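PDB 1WOQ: inorganic polyphosphate/ATP-glucomannokinase from Arthrobacter sp., which phosphorylates glucose and mannose, drawing the phosphoryl group from inorganic polyphosphate or ATP. Local coordinates for residues 26-40 with 246-260. Sequence-based numbering, arbitrary orientation.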
loop_
_atom_site.group_PDB
_atom_site.type_symbol
_atom_site.label_atom_id
_atom_site.label_comp_id
_atom_site.label_asym_id
_atom_site.label_seq_id
_atom_site.Cartn_x
_atom_site.Cartn_y
_atom_site.Cartn_z
ATOM N N GLY A 26 -5.567 7.176 -8.928
ATOM C CA GLY A 26 -6.739 7.295 -8.088
ATOM C C GLY A 26 -7.943 6.658 -8.740
ATOM O O GLY A 26 -7.928 6.328 -9.929
ATOM N N GLY A 27 -8.991 6.486 -7.950
ATOM C CA GLY A 27 -10.207 5.895 -8.460
ATOM C C GLY A 27 -11.362 6.252 -7.554
ATOM O O GLY A 27 -11.159 6.634 -6.402
ATOM N N ILE A 28 -12.573 6.153 -8.088
ATOM C CA ILE A 28 -13.779 6.428 -7.321
ATOM C C ILE A 28 -14.169 5.051 -6.804
ATOM O O ILE A 28 -14.433 4.138 -7.585
ATOM C CB ILE A 28 -14.877 7.024 -8.230
ATOM C CG1 ILE A 28 -14.422 8.406 -8.715
ATOM C CG2 ILE A 28 -16.198 7.131 -7.475
ATOM C CD1 ILE A 28 -15.282 8.999 -9.819
ATOM N N VAL A 29 -14.173 4.904 -5.484
ATOM C CA VAL A 29 -14.452 3.618 -4.865
ATOM C C VAL A 29 -15.856 3.424 -4.317
ATOM O O VAL A 29 -16.367 4.250 -3.560
ATOM C CB VAL A 29 -13.448 3.350 -3.719
ATOM C CG1 VAL A 29 -13.656 1.953 -3.143
ATOM C CG2 VAL A 29 -12.020 3.504 -4.232
ATOM N N ASP A 30 -16.465 2.313 -4.718
ATOM C CA ASP A 30 -17.791 1.927 -4.254
ATOM C C ASP A 30 -17.489 0.971 -3.103
ATOM O O ASP A 30 -17.098 -0.173 -3.332
ATOM C CB ASP A 30 -18.543 1.183 -5.356
ATOM C CG ASP A 30 -19.924 0.732 -4.918
ATOM O OD1 ASP A 30 -20.054 0.225 -3.784
ATOM O OD2 ASP A 30 -20.877 0.876 -5.709
ATOM N N LEU A 31 -17.650 1.444 -1.872
ATOM C CA LEU A 31 -17.349 0.622 -0.708
ATOM C C LEU A 31 -18.284 -0.566 -0.514
ATOM O O LEU A 31 -18.007 -1.455 0.292
ATOM C CB LEU A 31 -17.310 1.490 0.553
ATOM C CG LEU A 31 -16.073 2.399 0.622
ATOM C CD1 LEU A 31 -16.108 3.252 1.877
ATOM C CD2 LEU A 31 -14.816 1.542 0.602
ATOM N N LYS A 32 -19.382 -0.592 -1.258
ATOM C CA LYS A 32 -20.318 -1.703 -1.153
ATOM C C LYS A 32 -19.777 -2.930 -1.878
ATOM O O LYS A 32 -20.008 -4.061 -1.450
ATOM C CB LYS A 32 -21.679 -1.308 -1.730
ATOM C CG LYS A 32 -22.634 -0.711 -0.705
ATOM C CD LYS A 32 -22.013 0.453 0.052
ATOM C CE LYS A 32 -22.932 0.936 1.167
ATOM N NZ LYS A 32 -22.330 2.065 1.934
ATOM N N LYS A 33 -19.049 -2.710 -2.969
ATOM C CA LYS A 33 -18.487 -3.819 -3.737
ATOM C C LYS A 33 -16.974 -3.925 -3.589
ATOM O O LYS A 33 -16.383 -4.946 -3.932
ATOM C CB LYS A 33 -18.830 -3.676 -5.224
ATOM C CG LYS A 33 -20.316 -3.655 -5.550
ATOM C CD LYS A 33 -20.943 -2.314 -5.208
ATOM C CE LYS A 33 -22.389 -2.241 -5.673
ATOM N NZ LYS A 33 -22.988 -0.901 -5.415
ATOM N N GLY A 34 -16.347 -2.869 -3.082
ATOM C CA GLY A 34 -14.905 -2.889 -2.926
ATOM C C GLY A 34 -14.214 -2.760 -4.269
ATOM O O GLY A 34 -13.093 -3.240 -4.456
ATOM N N LYS A 35 -14.890 -2.111 -5.210
ATOM C CA LYS A 35 -14.340 -1.912 -6.542
ATOM C C LYS A 35 -14.475 -0.459 -6.973
ATOM O O LYS A 35 -15.167 0.329 -6.334
ATOM C CB LYS A 35 -15.048 -2.814 -7.557
ATOM C CG LYS A 35 -14.790 -4.298 -7.351
ATOM C CD LYS A 35 -15.351 -5.123 -8.498
ATOM C CE LYS A 35 -15.060 -6.603 -8.301
ATOM N NZ LYS A 35 -15.665 -7.118 -7.044
ATOM N N LEU A 36 -13.806 -0.114 -8.067
ATOM C CA LEU A 36 -13.845 1.243 -8.591
ATOM C C LEU A 36 -14.989 1.458 -9.564
ATOM O O LEU A 36 -15.386 0.541 -10.287
ATOM C CB LEU A 36 -12.538 1.573 -9.317
ATOM C CG LEU A 36 -11.312 1.988 -8.505
ATOM C CD1 LEU A 36 -11.015 0.966 -7.428
ATOM C CD2 LEU A 36 -10.130 2.138 -9.452
ATOM N N LEU A 37 -15.518 2.675 -9.570
ATOM C CA LEU A 37 -16.575 3.046 -10.496
ATOM C C LEU A 37 -15.819 3.692 -11.644
ATOM O O LEU A 37 -15.140 4.706 -11.454
ATOM C CB LEU A 37 -17.533 4.056 -9.862
ATOM C CG LEU A 37 -18.308 3.556 -8.643
ATOM C CD1 LEU A 37 -19.279 4.630 -8.182
ATOM C CD2 LEU A 37 -19.055 2.273 -8.998
ATOM N N GLY A 38 -15.914 3.099 -12.827
ATOM C CA GLY A 38 -15.199 3.639 -13.965
ATOM C C GLY A 38 -13.745 3.202 -13.914
ATOM O O GLY A 38 -13.391 2.292 -13.159
ATOM N N GLU A 39 -12.901 3.862 -14.699
ATOM C CA GLU A 39 -11.481 3.531 -14.771
ATOM C C GLU A 39 -10.633 4.316 -13.776
ATOM O O GLU A 39 -10.996 5.420 -13.371
ATOM C CB GLU A 39 -10.955 3.814 -16.181
ATOM C CG GLU A 39 -11.767 3.176 -17.297
ATOM C CD GLU A 39 -11.767 1.665 -17.226
ATOM O OE1 GLU A 39 -10.673 1.067 -17.309
ATOM O OE2 GLU A 39 -12.859 1.073 -17.088
ATOM N N ARG A 40 -9.502 3.742 -13.379
ATOM C CA ARG A 40 -8.604 4.436 -12.469
ATOM C C ARG A 40 -7.867 5.454 -13.328
ATOM O O ARG A 40 -7.720 5.262 -14.538
ATOM C CB ARG A 40 -7.616 3.461 -11.826
ATOM C CG ARG A 40 -6.719 2.737 -12.801
ATOM C CD ARG A 40 -6.272 1.411 -12.211
ATOM N NE ARG A 40 -5.365 0.687 -13.095
ATOM C CZ ARG A 40 -5.204 -0.631 -13.074
ATOM N NH1 ARG A 40 -5.896 -1.366 -12.213
ATOM N NH2 ARG A 40 -4.352 -1.213 -13.907
ATOM N N LEU A 246 -6.442 -7.966 -4.568
ATOM C CA LEU A 246 -6.342 -6.650 -5.183
ATOM C C LEU A 246 -4.856 -6.349 -5.343
ATOM O O LEU A 246 -4.050 -6.666 -4.466
ATOM C CB LEU A 246 -7.000 -5.577 -4.306
ATOM C CG LEU A 246 -8.515 -5.649 -4.091
ATOM C CD1 LEU A 246 -8.845 -6.662 -3.000
ATOM C CD2 LEU A 246 -9.028 -4.275 -3.696
ATOM N N ARG A 247 -4.483 -5.753 -6.467
ATOM C CA ARG A 247 -3.084 -5.425 -6.699
ATOM C C ARG A 247 -2.966 -3.989 -7.183
ATOM O O ARG A 247 -2.505 -3.111 -6.452
ATOM C CB ARG A 247 -2.472 -6.388 -7.725
ATOM C CG ARG A 247 -0.981 -6.183 -7.970
ATOM C CD ARG A 247 -0.371 -7.350 -8.740
ATOM N NE ARG A 247 -0.956 -7.521 -10.068
ATOM C CZ ARG A 247 -0.781 -6.676 -11.081
ATOM N NH1 ARG A 247 -0.030 -5.594 -10.926
ATOM N NH2 ARG A 247 -1.355 -6.915 -12.251
ATOM N N ASN A 248 -3.402 -3.744 -8.412
ATOM C CA ASN A 248 -3.328 -2.403 -8.966
ATOM C C ASN A 248 -4.240 -1.424 -8.234
ATOM O O ASN A 248 -3.964 -0.231 -8.203
ATOM C CB ASN A 248 -3.690 -2.418 -10.454
ATOM C CG ASN A 248 -2.768 -3.303 -11.271
ATOM O OD1 ASN A 248 -2.777 -4.526 -11.131
ATOM N ND2 ASN A 248 -1.963 -2.687 -12.129
ATOM N N GLU A 249 -5.316 -1.926 -7.634
ATOM C CA GLU A 249 -6.266 -1.055 -6.943
ATOM C C GLU A 249 -6.308 -1.191 -5.421
ATOM O O GLU A 249 -7.129 -0.555 -4.768
ATOM C CB GLU A 249 -7.672 -1.286 -7.511
ATOM C CG GLU A 249 -7.715 -1.297 -9.037
ATOM C CD GLU A 249 -9.120 -1.450 -9.596
ATOM O OE1 GLU A 249 -9.926 -2.200 -9.004
ATOM O OE2 GLU A 249 -9.413 -0.829 -10.641
ATOM N N ALA A 250 -5.416 -1.995 -4.853
ATOM C CA ALA A 250 -5.402 -2.213 -3.408
ATOM C C ALA A 250 -5.242 -0.940 -2.573
ATOM O O ALA A 250 -5.959 -0.744 -1.593
ATOM C CB ALA A 250 -4.303 -3.213 -3.044
ATOM N N GLY A 251 -4.298 -0.087 -2.958
ATOM C CA GLY A 251 -4.070 1.148 -2.221
ATOM C C GLY A 251 -5.240 2.109 -2.330
ATOM O O GLY A 251 -5.661 2.717 -1.344
ATOM N N ILE A 252 -5.760 2.255 -3.543
ATOM C CA ILE A 252 -6.898 3.130 -3.793
ATOM C C ILE A 252 -8.098 2.720 -2.935
ATOM O O ILE A 252 -8.706 3.546 -2.245
ATOM C CB ILE A 252 -7.299 3.076 -5.284
ATOM C CG1 ILE A 252 -6.226 3.774 -6.126
ATOM C CG2 ILE A 252 -8.677 3.716 -5.487
ATOM C CD1 ILE A 252 -6.387 3.584 -7.619
ATOM N N VAL A 253 -8.432 1.436 -2.981
ATOM C CA VAL A 253 -9.564 0.929 -2.217
ATOM C C VAL A 253 -9.317 1.058 -0.722
ATOM O O VAL A 253 -10.182 1.522 0.012
ATOM C CB VAL A 253 -9.853 -0.546 -2.577
ATOM C CG1 VAL A 253 -10.959 -1.104 -1.686
ATOM C CG2 VAL A 253 -10.260 -0.634 -4.038
ATOM N N GLY A 254 -8.124 0.672 -0.278
ATOM C CA GLY A 254 -7.803 0.766 1.135
ATOM C C GLY A 254 -7.873 2.187 1.672
ATOM O O GLY A 254 -8.260 2.407 2.816
ATOM N N ALA A 255 -7.491 3.159 0.848
ATOM C CA ALA A 255 -7.525 4.555 1.269
ATOM C C ALA A 255 -8.966 4.992 1.514
ATOM O O ALA A 255 -9.245 5.740 2.448
ATOM C CB ALA A 255 -6.882 5.441 0.205
ATOM N N ALA A 256 -9.877 4.517 0.670
ATOM C CA ALA A 256 -11.291 4.854 0.804
ATOM C C ALA A 256 -11.848 4.196 2.064
ATOM O O ALA A 256 -12.601 4.813 2.820
ATOM C CB ALA A 256 -12.061 4.383 -0.424
ATOM N N ILE A 257 -11.475 2.938 2.285
ATOM C CA ILE A 257 -11.924 2.216 3.471
ATOM C C ILE A 257 -11.566 3.004 4.727
ATOM O O ILE A 257 -12.401 3.183 5.607
ATOM C CB ILE A 257 -11.254 0.819 3.581
ATOM C CG1 ILE A 257 -11.810 -0.114 2.503
ATOM C CG2 ILE A 257 -11.484 0.235 4.977
ATOM C CD1 ILE A 257 -11.139 -1.475 2.470
ATOM N N GLU A 258 -10.320 3.469 4.803
ATOM C CA GLU A 258 -9.862 4.224 5.962
ATOM C C GLU A 258 -10.742 5.445 6.222
ATOM O O GLU A 258 -11.083 5.728 7.369
ATOM C CB GLU A 258 -8.399 4.652 5.784
ATOM C CG GLU A 258 -7.771 5.290 7.030
ATOM C CD GLU A 258 -7.768 4.364 8.240
ATOM O OE1 GLU A 258 -8.148 3.183 8.100
ATOM O OE2 GLU A 258 -7.377 4.816 9.337
ATOM N N ILE A 259 -11.102 6.174 5.168
ATOM C CA ILE A 259 -11.966 7.345 5.332
ATOM C C ILE A 259 -13.252 6.918 6.027
ATOM O O ILE A 259 -13.666 7.517 7.021
ATOM C CB ILE A 259 -12.381 7.965 3.983
ATOM C CG1 ILE A 259 -11.177 8.588 3.289
ATOM C CG2 ILE A 259 -13.473 9.016 4.209
ATOM C CD1 ILE A 259 -11.528 9.213 1.964
ATOM N N ALA A 260 -13.878 5.882 5.480
ATOM C CA ALA A 260 -15.126 5.350 6.010
ATOM C C ALA A 260 -15.002 4.951 7.475
ATOM O O ALA A 260 -15.853 5.302 8.292
ATOM C CB ALA A 260 -15.570 4.152 5.178
HETATM O O HOH W 1 -12.435 -2.220 -9.530
#
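Strand 26-30 crosses helix 250-260 at -50°, their axes 8.1 Å apart at the closest, and Val29 lies over Ile252, Val253 and Ala256 of the helix. Val29 holds CG2 beside its backbone N (chi1 -175° to CG1), which sets it 3.6 Å from Ile252 CG2, while its CB rests on Ala256 CB. Ile252 also reaches back along the strand and lays CD1 against Gly26, 3.6 Å from its C atom. Past the strand's end, Leu31 forks over the helix, CD1 pressed tightly on Ala260 CB at 3.5 Å and CD2 against Ile257 CG1. The hairpin, closed by a G1 bulge of Gly34 and Lys35 opposite Asp30, belongs to the N-terminal sheet of an actin-like ATPase fold, and the C-terminal helix packs on it. Leu36 and Glu249 approach from opposite directions, CD2 3.3 Å from OE2 and CD1 beside OE1; one water bridges Glu249 OE1 to Leu36 N. Arg40 spreads its guanidinium almost parallel (3°) to the Asn248 amide, offset toward NH2, Asn248 CB under one face; NH1 makes a long salt bridge (3.9 Å) to Glu249 OE2. A leucine for Arg40 would probably cost Glu249 that salt bridge and open a gap beside Asn248 CB.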